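Local coordinates for citrate synthase (Pyrobaculum aerophilum, PDB 2IBP), which probably catalyses the condensation of oxaloacetate with acetyl-CoA and water to citrate and CoA, the entry step of the tricarboxylic acid cycle, working as a homodimer, at residues A[62-67]-A[72-77]; A[152-157]-A[374-379]; A[308-313]-A[353-358]. One frame throughout, in Å; residues are numbered along the deposited sequence.

Contact 1 (A[62-67]-A[72-77]); sequences YEEVSY and GRLPTK
A CH-pi contact between Tyr67 and Pro75 closes the turn where helix 62-71 hands over to helix 77-90, the connection 72-76 folding back along the helix it has just left. Pro75 CB stands 3.5 Å from the centroid of the Tyr67 ring, 9° off the ring normal, and the proline ring runs on past the phenol in the opposite direction, with Pro75 CD 3.6 Å from Tyr67 CD2. The chi1 of Tyr67 (-175°) turns CG away from the backbone N, to the carbonyl side, and carries the ring over Pro75. At the ring edge, in its plane, Arg73 O lies 3.3 Å from Tyr67 CD2; this carbonyl is buried with no conventional donor, so the C-H edge is what it faces. The Arg73 side chain runs beside the phenol in the same direction and binds Glu79 in a salt bridge. Glu64 crosses Pro75 at about a right angle, its CG 3.9 Å from Pro75 CD, while its carboxylate reaches Arg409 and Tyr403 of the second subunit. Gly72 ends the helix with positive phi (91°), a conformation in which a side chain would collide with the preceding carbonyl, and Thr76 N-caps the next helix. Cut back to an alanine here, the Tyr67 side chain would no longer cover Pro75 CB, and the buried Arg73 O is likely to lose the C-H edge it faces. The corner is thus held by apolar and C-H contacts, and the charged groups at its margin take their partners from helix 77-90 and the second subunit.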
loop_
_atom_site.group_PDB
_atom_site.type_symbol
_atom_site.label_atom_id
_atom_site.label_comp_id
_atom_site.label_asym_id
_atom_site.label_seq_id
_atom_site.Cartn_x
_atom_site.Cartn_y
_atom_site.Cartn_z
ATOM N N TYR A 62 8.421 24.553 7.757
ATOM C CA TYR A 62 8.247 23.122 7.554
ATOM C C TYR A 62 9.418 22.341 8.129
ATOM O O TYR A 62 9.228 21.251 8.662
ATOM C CB TYR A 62 8.040 22.761 6.097
ATOM C CG TYR A 62 7.715 21.296 5.921
ATOM C CD1 TYR A 62 6.504 20.781 6.347
ATOM C CD2 TYR A 62 8.620 20.435 5.351
ATOM C CE1 TYR A 62 6.195 19.435 6.170
ATOM C CE2 TYR A 62 8.305 19.106 5.127
ATOM C CZ TYR A 62 7.089 18.615 5.542
ATOM O OH TYR A 62 6.832 17.277 5.337
ATOM N N GLU A 63 10.623 22.898 8.061
ATOM C CA GLU A 63 11.762 22.197 8.647
ATOM C C GLU A 63 11.510 21.945 10.129
ATOM O O GLU A 63 11.649 20.829 10.607
ATOM C CB GLU A 63 13.062 22.985 8.484
ATOM C CG GLU A 63 13.573 23.091 7.036
ATOM C CD GLU A 63 12.997 24.264 6.242
ATOM O OE1 GLU A 63 11.890 24.752 6.560
ATOM O OE2 GLU A 63 13.672 24.677 5.267
ATOM N N GLU A 64 11.099 22.976 10.849
ATOM C CA GLU A 64 10.866 22.832 12.287
ATOM C C GLU A 64 9.646 21.979 12.610
ATOM O O GLU A 64 9.664 21.172 13.531
ATOM C CB GLU A 64 10.769 24.202 12.948
ATOM C CG GLU A 64 10.740 24.159 14.449
ATOM C CD GLU A 64 10.666 25.545 15.047
ATOM O OE1 GLU A 64 9.621 26.208 14.876
ATOM O OE2 GLU A 64 11.641 25.939 15.745
ATOM N N VAL A 65 8.565 22.166 11.853
ATOM C CA VAL A 65 7.361 21.394 12.072
ATOM C C VAL A 65 7.604 19.922 11.753
ATOM O O VAL A 65 7.087 19.049 12.446
ATOM C CB VAL A 65 6.185 21.959 11.251
ATOM C CG1 VAL A 65 5.034 20.962 11.183
ATOM C CG2 VAL A 65 5.762 23.298 11.834
ATOM N N SER A 66 8.369 19.639 10.705
ATOM C CA SER A 66 8.659 18.256 10.357
ATOM C C SER A 66 9.477 17.607 11.475
ATOM O O SER A 66 9.245 16.448 11.851
ATOM C CB SER A 66 9.319 18.123 8.977
ATOM O OG SER A 66 10.599 18.725 8.895
ATOM N N TYR A 67 10.422 18.368 12.035
ATOM C CA TYR A 67 11.202 17.860 13.163
ATOM C C TYR A 67 10.246 17.506 14.298
ATOM O O TYR A 67 10.342 16.439 14.889
ATOM C CB TYR A 67 12.204 18.908 13.655
ATOM C CG TYR A 67 13.128 18.412 14.756
ATOM C CD1 TYR A 67 14.426 18.021 14.466
ATOM C CD2 TYR A 67 12.662 18.247 16.055
ATOM C CE1 TYR A 67 15.263 17.503 15.449
ATOM C CE2 TYR A 67 13.496 17.739 17.051
ATOM C CZ TYR A 67 14.785 17.378 16.739
ATOM O OH TYR A 67 15.618 16.889 17.734
ATOM N N GLY A 72 8.684 14.474 18.028
ATOM C CA GLY A 72 7.715 14.636 19.090
ATOM C C GLY A 72 7.895 15.856 19.962
ATOM O O GLY A 72 7.148 16.061 20.916
ATOM N N ARG A 73 8.894 16.662 19.637
ATOM C CA ARG A 73 9.123 17.895 20.370
ATOM C C ARG A 73 9.830 18.919 19.505
ATOM O O ARG A 73 10.388 18.594 18.468
ATOM C CB ARG A 73 9.986 17.631 21.595
ATOM C CG ARG A 73 11.354 17.132 21.252
ATOM C CD ARG A 73 12.178 16.953 22.497
ATOM N NE ARG A 73 13.467 16.367 22.172
ATOM C CZ ARG A 73 14.506 17.050 21.705
ATOM N NH1 ARG A 73 14.416 18.361 21.486
ATOM N NH2 ARG A 73 15.638 16.408 21.449
ATOM N N LEU A 74 9.833 20.163 19.955
ATOM C CA LEU A 74 10.523 21.215 19.225
ATOM C C LEU A 74 12.030 21.054 19.379
ATOM O O LEU A 74 12.512 20.711 20.461
ATOM C CB LEU A 74 10.091 22.598 19.723
ATOM C CG LEU A 74 8.646 23.016 19.436
ATOM C CD1 LEU A 74 8.287 24.301 20.178
ATOM C CD2 LEU A 74 8.420 23.173 17.934
ATOM N N PRO A 75 12.780 21.300 18.302
ATOM C CA PRO A 75 14.231 21.154 18.361
ATOM C C PRO A 75 14.940 22.317 19.056
ATOM O O PRO A 75 14.474 23.452 19.006
ATOM C CB PRO A 75 14.633 21.162 16.882
ATOM C CG PRO A 75 13.608 22.015 16.226
ATOM C CD PRO A 75 12.323 21.685 16.954
ATOM N N THR A 76 16.083 22.041 19.674
ATOM C CA THR A 76 16.911 23.129 20.175
ATOM C C THR A 76 17.584 23.757 18.942
ATOM O O THR A 76 17.521 23.205 17.827
ATOM C CB THR A 76 18.019 22.615 21.106
ATOM O OG1 THR A 76 18.892 21.759 20.361
ATOM C CG2 THR A 76 17.429 21.862 22.295
ATOM N N LYS A 77 18.212 24.911 19.124
ATOM C CA LYS A 77 18.910 25.558 18.029
ATOM C C LYS A 77 19.874 24.589 17.341
ATOM O O LYS A 77 19.886 24.474 16.103
ATOM C CB LYS A 77 19.658 26.789 18.548
ATOM C CG LYS A 77 20.437 27.562 17.492
ATOM C CD LYS A 77 21.074 28.806 18.113
ATOM C CE LYS A 77 21.854 29.632 17.093
ATOM N NZ LYS A 77 23.043 28.905 16.574
#

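Contact 2 (A[152-157]-A[374-379]); sequences EKLVAK and GWVAHV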
loop_
_atom_site.group_PDB
_atom_site.type_symbol
_atom_site.label_atom_id
_atom_site.label_comp_id
_atom_site.label_asym_id
_atom_site.label_seq_id
_atom_site.Cartn_x
_atom_site.Cartn_y
_atom_site.Cartn_z
ATOM N N GLU A 152 13.852 10.881 7.786
ATOM C CA GLU A 152 14.340 12.194 7.350
ATOM C C GLU A 152 14.609 12.234 5.839
ATOM O O GLU A 152 14.251 13.183 5.157
ATOM C CB GLU A 152 15.621 12.569 8.108
ATOM C CG GLU A 152 15.393 12.835 9.553
ATOM C CD GLU A 152 16.640 13.300 10.278
ATOM O OE1 GLU A 152 17.721 13.403 9.646
ATOM O OE2 GLU A 152 16.512 13.613 11.476
ATOM N N LYS A 153 15.185 11.165 5.310
ATOM C CA LYS A 153 15.492 11.101 3.896
ATOM C C LYS A 153 14.226 11.174 3.077
ATOM O O LYS A 153 14.183 11.839 2.051
ATOM C CB LYS A 153 16.244 9.837 3.547
ATOM C CG LYS A 153 17.667 9.833 4.020
ATOM C CD LYS A 153 18.274 8.499 3.748
ATOM C CE LYS A 153 19.675 8.392 4.241
ATOM N NZ LYS A 153 20.129 6.986 4.020
ATOM N N LEU A 154 13.201 10.439 3.498
ATOM C CA LEU A 154 11.925 10.461 2.765
ATOM C C LEU A 154 11.293 11.869 2.732
ATOM O O LEU A 154 10.784 12.322 1.705
ATOM C CB LEU A 154 10.973 9.446 3.401
ATOM C CG LEU A 154 11.262 8.016 2.934
ATOM C CD1 LEU A 154 10.811 6.955 3.917
ATOM C CD2 LEU A 154 10.677 7.747 1.542
ATOM N N VAL A 155 11.352 12.562 3.854
ATOM C CA VAL A 155 10.808 13.911 3.934
ATOM C C VAL A 155 11.651 14.843 3.035
ATOM O O VAL A 155 11.124 15.680 2.302
ATOM C CB VAL A 155 10.819 14.388 5.386
ATOM C CG1 VAL A 155 10.418 15.874 5.476
ATOM C CG2 VAL A 155 9.900 13.510 6.223
ATOM N N ALA A 156 12.965 14.672 3.075
ATOM C CA ALA A 156 13.857 15.525 2.289
ATOM C C ALA A 156 13.786 15.330 0.791
ATOM O O ALA A 156 13.963 16.277 0.029
ATOM C CB ALA A 156 15.305 15.333 2.764
ATOM N N LYS A 157 13.550 14.088 0.371
ATOM C CA LYS A 157 13.616 13.729 -1.026
ATOM C C LYS A 157 12.330 13.950 -1.795
ATOM O O LYS A 157 12.374 14.094 -3.019
ATOM C CB LYS A 157 14.048 12.272 -1.163
ATOM C CG LYS A 157 15.459 12.038 -0.665
ATOM C CD LYS A 157 15.802 10.579 -0.573
ATOM C CE LYS A 157 17.179 10.419 0.055
ATOM N NZ LYS A 157 18.264 10.855 -0.843
ATOM N N GLY A 374 4.114 13.056 8.255
ATOM C CA GLY A 374 3.096 12.395 9.052
ATOM C C GLY A 374 3.155 10.891 8.821
ATOM O O GLY A 374 3.126 10.110 9.759
ATOM N N TRP A 375 3.276 10.475 7.565
ATOM C CA TRP A 375 3.312 9.057 7.261
ATOM C C TRP A 375 4.447 8.368 7.990
ATOM O O TRP A 375 4.221 7.359 8.662
ATOM C CB TRP A 375 3.450 8.800 5.768
ATOM C CG TRP A 375 2.285 9.218 4.950
ATOM C CD1 TRP A 375 0.990 9.199 5.307
ATOM C CD2 TRP A 375 2.314 9.537 3.550
ATOM N NE1 TRP A 375 0.200 9.588 4.247
ATOM C CE2 TRP A 375 0.996 9.805 3.159
ATOM C CE3 TRP A 375 3.336 9.664 2.604
ATOM C CZ2 TRP A 375 0.668 10.192 1.866
ATOM C CZ3 TRP A 375 3.008 10.077 1.319
ATOM C CH2 TRP A 375 1.686 10.341 0.971
ATOM N N VAL A 376 5.660 8.895 7.844
ATOM C CA VAL A 376 6.823 8.259 8.484
ATOM C C VAL A 376 6.718 8.309 10.021
ATOM O O VAL A 376 7.027 7.319 10.705
ATOM C CB VAL A 376 8.174 8.743 7.937
ATOM C CG1 VAL A 376 8.261 8.444 6.448
ATOM C CG2 VAL A 376 8.375 10.245 8.206
ATOM N N ALA A 377 6.230 9.418 10.568
ATOM C CA ALA A 377 6.052 9.523 12.025
ATOM C C ALA A 377 5.070 8.459 12.499
ATOM O O ALA A 377 5.241 7.844 13.554
ATOM C CB ALA A 377 5.545 10.912 12.420
ATOM N N HIS A 378 3.993 8.276 11.736
ATOM C CA HIS A 378 2.972 7.295 12.100
ATOM C C HIS A 378 3.519 5.880 12.063
ATOM O O HIS A 378 3.247 5.104 12.956
ATOM C CB HIS A 378 1.747 7.410 11.212
ATOM C CG HIS A 378 0.749 8.412 11.689
ATOM N ND1 HIS A 378 -0.199 8.120 12.649
ATOM C CD2 HIS A 378 0.506 9.686 11.299
ATOM C CE1 HIS A 378 -0.955 9.181 12.854
ATOM N NE2 HIS A 378 -0.538 10.150 12.061
ATOM N N VAL A 379 4.332 5.582 11.055
ATOM C CA VAL A 379 4.965 4.262 10.952
ATOM C C VAL A 379 5.868 4.011 12.156
ATOM O O VAL A 379 5.753 2.985 12.834
ATOM C CB VAL A 379 5.757 4.090 9.660
ATOM C CG1 VAL A 379 6.672 2.849 9.746
ATOM C CG2 VAL A 379 4.776 3.991 8.487
#
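Val376 reaches across from helix 363-382 and sets one methyl against each of two neighbouring residues on helix 141-169. Its CG1 meets Leu154 CD1 at 3.9 Å, and its CG2 meets Val155 CG2 at 4.1 Å. Both are methyl-to-methyl approaches, the side chains crossing obliquely, and the contact is wholly apolar. The fork of Val376 does the work: chi1 of -60° puts CG1 anti to the carbonyl carbon and CG2 between the backbone N and that carbon, which spreads the two methyls over the consecutive residues opposite. Val155 is turned differently, with CG1 anti to the backbone N (chi1 173°), which leaves CG2 as the branch that meets Val376.

The backbones stay well apart. Leu154 and Val376 have the nearest CA atoms, 8.0 Å from each other, so branched side chains bridge the helices and the buried surface is small, 110 Å². Regular helical bonding continues beneath them on each side, from Ala156 N to Glu152 O and from His378 N to Gly374 O.

Polar side chains of the same turns are directed to other partners: Glu152 forms a salt bridge with Arg86 and a hydrogen bond with Tyr71, and His378 is hydrogen-bonded to Lys32 and Asp213. The pair of helices belongs to the largely alpha-helical body of citrate synthase. Helix 77-90 packs on Val155 through Met87, helix 233-244 touches Leu154 through Tyr234 and Trp375 through Ala240, and helix 218-227 lies against Trp375, His378 and Val379.

Contact 3 (A[308-313]-A[353-358]); sequences DYVAKF and FYYMGI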
loop_
_atom_site.group_PDB
_atom_site.type_symbol
_atom_site.label_atom_id
_atom_site.label_comp_id
_atom_site.label_asym_id
_atom_site.label_seq_id
_atom_site.Cartn_x
_atom_site.Cartn_y
_atom_site.Cartn_z
ATOM N N ASP A 308 -2.886 37.544 0.563
ATOM C CA ASP A 308 -1.585 38.192 0.397
ATOM C C ASP A 308 -0.993 37.931 -0.969
ATOM O O ASP A 308 -0.438 38.823 -1.596
ATOM C CB ASP A 308 -0.597 37.730 1.455
ATOM C CG ASP A 308 -0.971 38.186 2.843
ATOM O OD1 ASP A 308 -1.807 39.109 2.963
ATOM O OD2 ASP A 308 -0.430 37.613 3.813
ATOM N N TYR A 309 -1.110 36.695 -1.441
ATOM C CA TYR A 309 -0.547 36.330 -2.714
ATOM C C TYR A 309 -1.183 37.122 -3.856
ATOM O O TYR A 309 -0.483 37.689 -4.712
ATOM C CB TYR A 309 -0.697 34.816 -2.947
ATOM C CG TYR A 309 0.018 34.369 -4.192
ATOM C CD1 TYR A 309 1.341 33.941 -4.144
ATOM C CD2 TYR A 309 -0.582 34.493 -5.428
ATOM C CE1 TYR A 309 2.013 33.578 -5.286
ATOM C CE2 TYR A 309 0.072 34.119 -6.579
ATOM C CZ TYR A 309 1.376 33.675 -6.508
ATOM O OH TYR A 309 2.044 33.311 -7.650
ATOM N N VAL A 310 -2.510 37.183 -3.876
ATOM C CA VAL A 310 -3.175 37.889 -4.964
ATOM C C VAL A 310 -3.054 39.402 -4.804
ATOM O O VAL A 310 -3.105 40.123 -5.802
ATOM C CB VAL A 310 -4.634 37.436 -5.168
ATOM C CG1 VAL A 310 -4.676 35.942 -5.465
ATOM C CG2 VAL A 310 -5.479 37.783 -3.973
ATOM N N ALA A 311 -2.854 39.884 -3.581
ATOM C CA ALA A 311 -2.642 41.322 -3.369
ATOM C C ALA A 311 -1.337 41.706 -4.081
ATOM O O ALA A 311 -1.253 42.764 -4.711
ATOM C CB ALA A 311 -2.569 41.648 -1.903
ATOM N N LYS A 312 -0.334 40.828 -4.025
ATOM C CA LYS A 312 0.939 41.099 -4.672
ATOM C C LYS A 312 0.965 40.801 -6.160
ATOM O O LYS A 312 1.401 41.635 -6.948
ATOM C CB LYS A 312 2.078 40.335 -3.998
ATOM C CG LYS A 312 3.440 40.644 -4.612
ATOM C CD LYS A 312 4.556 39.922 -3.889
ATOM C CE LYS A 312 5.930 40.427 -4.315
ATOM N NZ LYS A 312 6.189 40.304 -5.771
ATOM N N PHE A 313 0.512 39.613 -6.547
ATOM C CA PHE A 313 0.616 39.171 -7.927
ATOM C C PHE A 313 -0.645 39.341 -8.756
ATOM O O PHE A 313 -0.641 39.050 -9.949
ATOM C CB PHE A 313 1.044 37.713 -7.975
ATOM C CG PHE A 313 2.385 37.472 -7.369
ATOM C CD1 PHE A 313 3.529 37.867 -8.042
ATOM C CD2 PHE A 313 2.513 36.871 -6.125
ATOM C CE1 PHE A 313 4.781 37.675 -7.482
ATOM C CE2 PHE A 313 3.768 36.657 -5.571
ATOM C CZ PHE A 313 4.897 37.070 -6.247
ATOM N N PHE A 353 -1.419 27.736 -5.940
ATOM C CA PHE A 353 -0.668 26.804 -6.789
ATOM C C PHE A 353 -0.931 27.118 -8.253
ATOM O O PHE A 353 -0.022 27.154 -9.073
ATOM C CB PHE A 353 -1.072 25.342 -6.592
ATOM C CG PHE A 353 -0.684 24.732 -5.268
ATOM C CD1 PHE A 353 0.374 25.203 -4.530
ATOM C CD2 PHE A 353 -1.300 23.557 -4.865
ATOM C CE1 PHE A 353 0.719 24.583 -3.322
ATOM C CE2 PHE A 353 -0.943 22.923 -3.690
ATOM C CZ PHE A 353 0.087 23.418 -2.944
ATOM N N TYR A 354 -2.207 27.297 -8.578
ATOM C CA TYR A 354 -2.601 27.588 -9.947
ATOM C C TYR A 354 -1.861 28.836 -10.440
ATOM O O TYR A 354 -1.283 28.843 -11.518
ATOM C CB TYR A 354 -4.121 27.780 -10.032
ATOM C CG TYR A 354 -4.615 28.160 -11.413
ATOM C CD1 TYR A 354 -5.050 27.200 -12.311
ATOM C CD2 TYR A 354 -4.693 29.495 -11.784
ATOM C CE1 TYR A 354 -5.482 27.555 -13.566
ATOM C CE2 TYR A 354 -5.164 29.859 -13.014
ATOM C CZ TYR A 354 -5.545 28.896 -13.900
ATOM O OH TYR A 354 -5.997 29.296 -15.139
ATOM N N TYR A 355 -1.891 29.893 -9.639
ATOM C CA TYR A 355 -1.260 31.144 -10.025
ATOM C C TYR A 355 0.269 31.056 -10.079
ATOM O O TYR A 355 0.912 31.776 -10.868
ATOM C CB TYR A 355 -1.722 32.281 -9.125
ATOM C CG TYR A 355 -3.139 32.760 -9.378
ATOM C CD1 TYR A 355 -3.610 32.906 -10.668
ATOM C CD2 TYR A 355 -3.924 33.250 -8.341
ATOM C CE1 TYR A 355 -4.886 33.408 -10.924
ATOM C CE2 TYR A 355 -5.194 33.801 -8.587
ATOM C CZ TYR A 355 -5.662 33.871 -9.881
ATOM O OH TYR A 355 -6.900 34.414 -10.138
ATOM N N MET A 356 0.838 30.178 -9.254
ATOM C CA MET A 356 2.279 29.931 -9.247
ATOM C C MET A 356 2.754 29.141 -10.469
ATOM O O MET A 356 3.957 28.978 -10.682
ATOM C CB MET A 356 2.689 29.175 -7.988
ATOM C CG MET A 356 2.533 29.953 -6.709
ATOM S SD MET A 356 2.977 28.849 -5.363
ATOM C CE MET A 356 2.537 29.821 -3.927
ATOM N N GLY A 357 1.821 28.624 -11.257
ATOM C CA GLY A 357 2.166 27.875 -12.460
ATOM C C GLY A 357 2.366 26.397 -12.198
ATOM O O GLY A 357 2.929 25.681 -13.019
ATOM N N ILE A 358 1.906 25.931 -11.044
ATOM C CA ILE A 358 2.014 24.509 -10.724
ATOM C C ILE A 358 0.847 23.821 -11.414
ATOM O O ILE A 358 -0.318 24.193 -11.198
ATOM C CB ILE A 358 1.919 24.267 -9.222
ATOM C CG1 ILE A 358 3.115 24.942 -8.518
ATOM C CG2 ILE A 358 1.823 22.753 -8.928
ATOM C CD1 ILE A 358 3.044 24.919 -7.016
HETATM O O HOH W 1 1.583 34.664 -9.918
#
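The Tyr309 ring carries Phe313 CD2 over the centre of one face, 3.3 Å above the plane, a neighbour one turn further along its own helix. Across the contact it is met obliquely by two residues of helix 349-356. Tyr355 CB approaches Tyr309 CE2 at 3.6 Å, and Met356 CG comes to 3.5 Å from Tyr309 OH, with the methionine methyl CE near CE1. Chi1 of -173° swings the Tyr309 ring away from its own backbone N and in between Tyr355 and Met356. The Tyr355 ring takes Val310 CG1 obliquely, 3.8 Å from its CE2.

The one polar link is a water: it lies 2.7 Å from Tyr309 OH and donates to Tyr355 O at 3.1 Å, tying the phenol to the last turn of the opposite helix. The hydroxyl of Tyr355 is engaged elsewhere, with Asp315 and with the backbone N of Gln317 and Leu319. Gly357, with positive phi (89°), closes that helix in a Schellman motif.

Asp308, which with Glu304 binds magnesium in a structure of this protein though not in this chain of the model, directly precedes Tyr309 and is paired with Arg202. The contact thus joins the C-terminal ends of helices 297-313 and 349-356; helix 198-210 packs on Phe313 through Leu199 and on Met356 through Ile204, and helix 319-332 touches Val310 through Phe320.

In the fold
Contact 2 is the most central, its centre about 11 Å from that of the chain, and all its touching residues are buried; the centres of contacts 1 and 3 lie farther out, at about 19 and 21 Å. Contacts 1 and 2 are neighbours, about 13 Å apart between centres: Tyr62 OH packs on Val155 CG1, and helix 77-90 packs on both, on Pro75 and on Val155. Contact 3 stands about 28 Å from each, centre to centre, though its helix 349-356 leads along the chain into helix 363-382. The chemistry differs with place: methyls alone in contact 2, a mostly buried C-H and aromatic corner beside the second subunit in contact 1, and in contact 3 a water-bridged phenol in a partly buried setting.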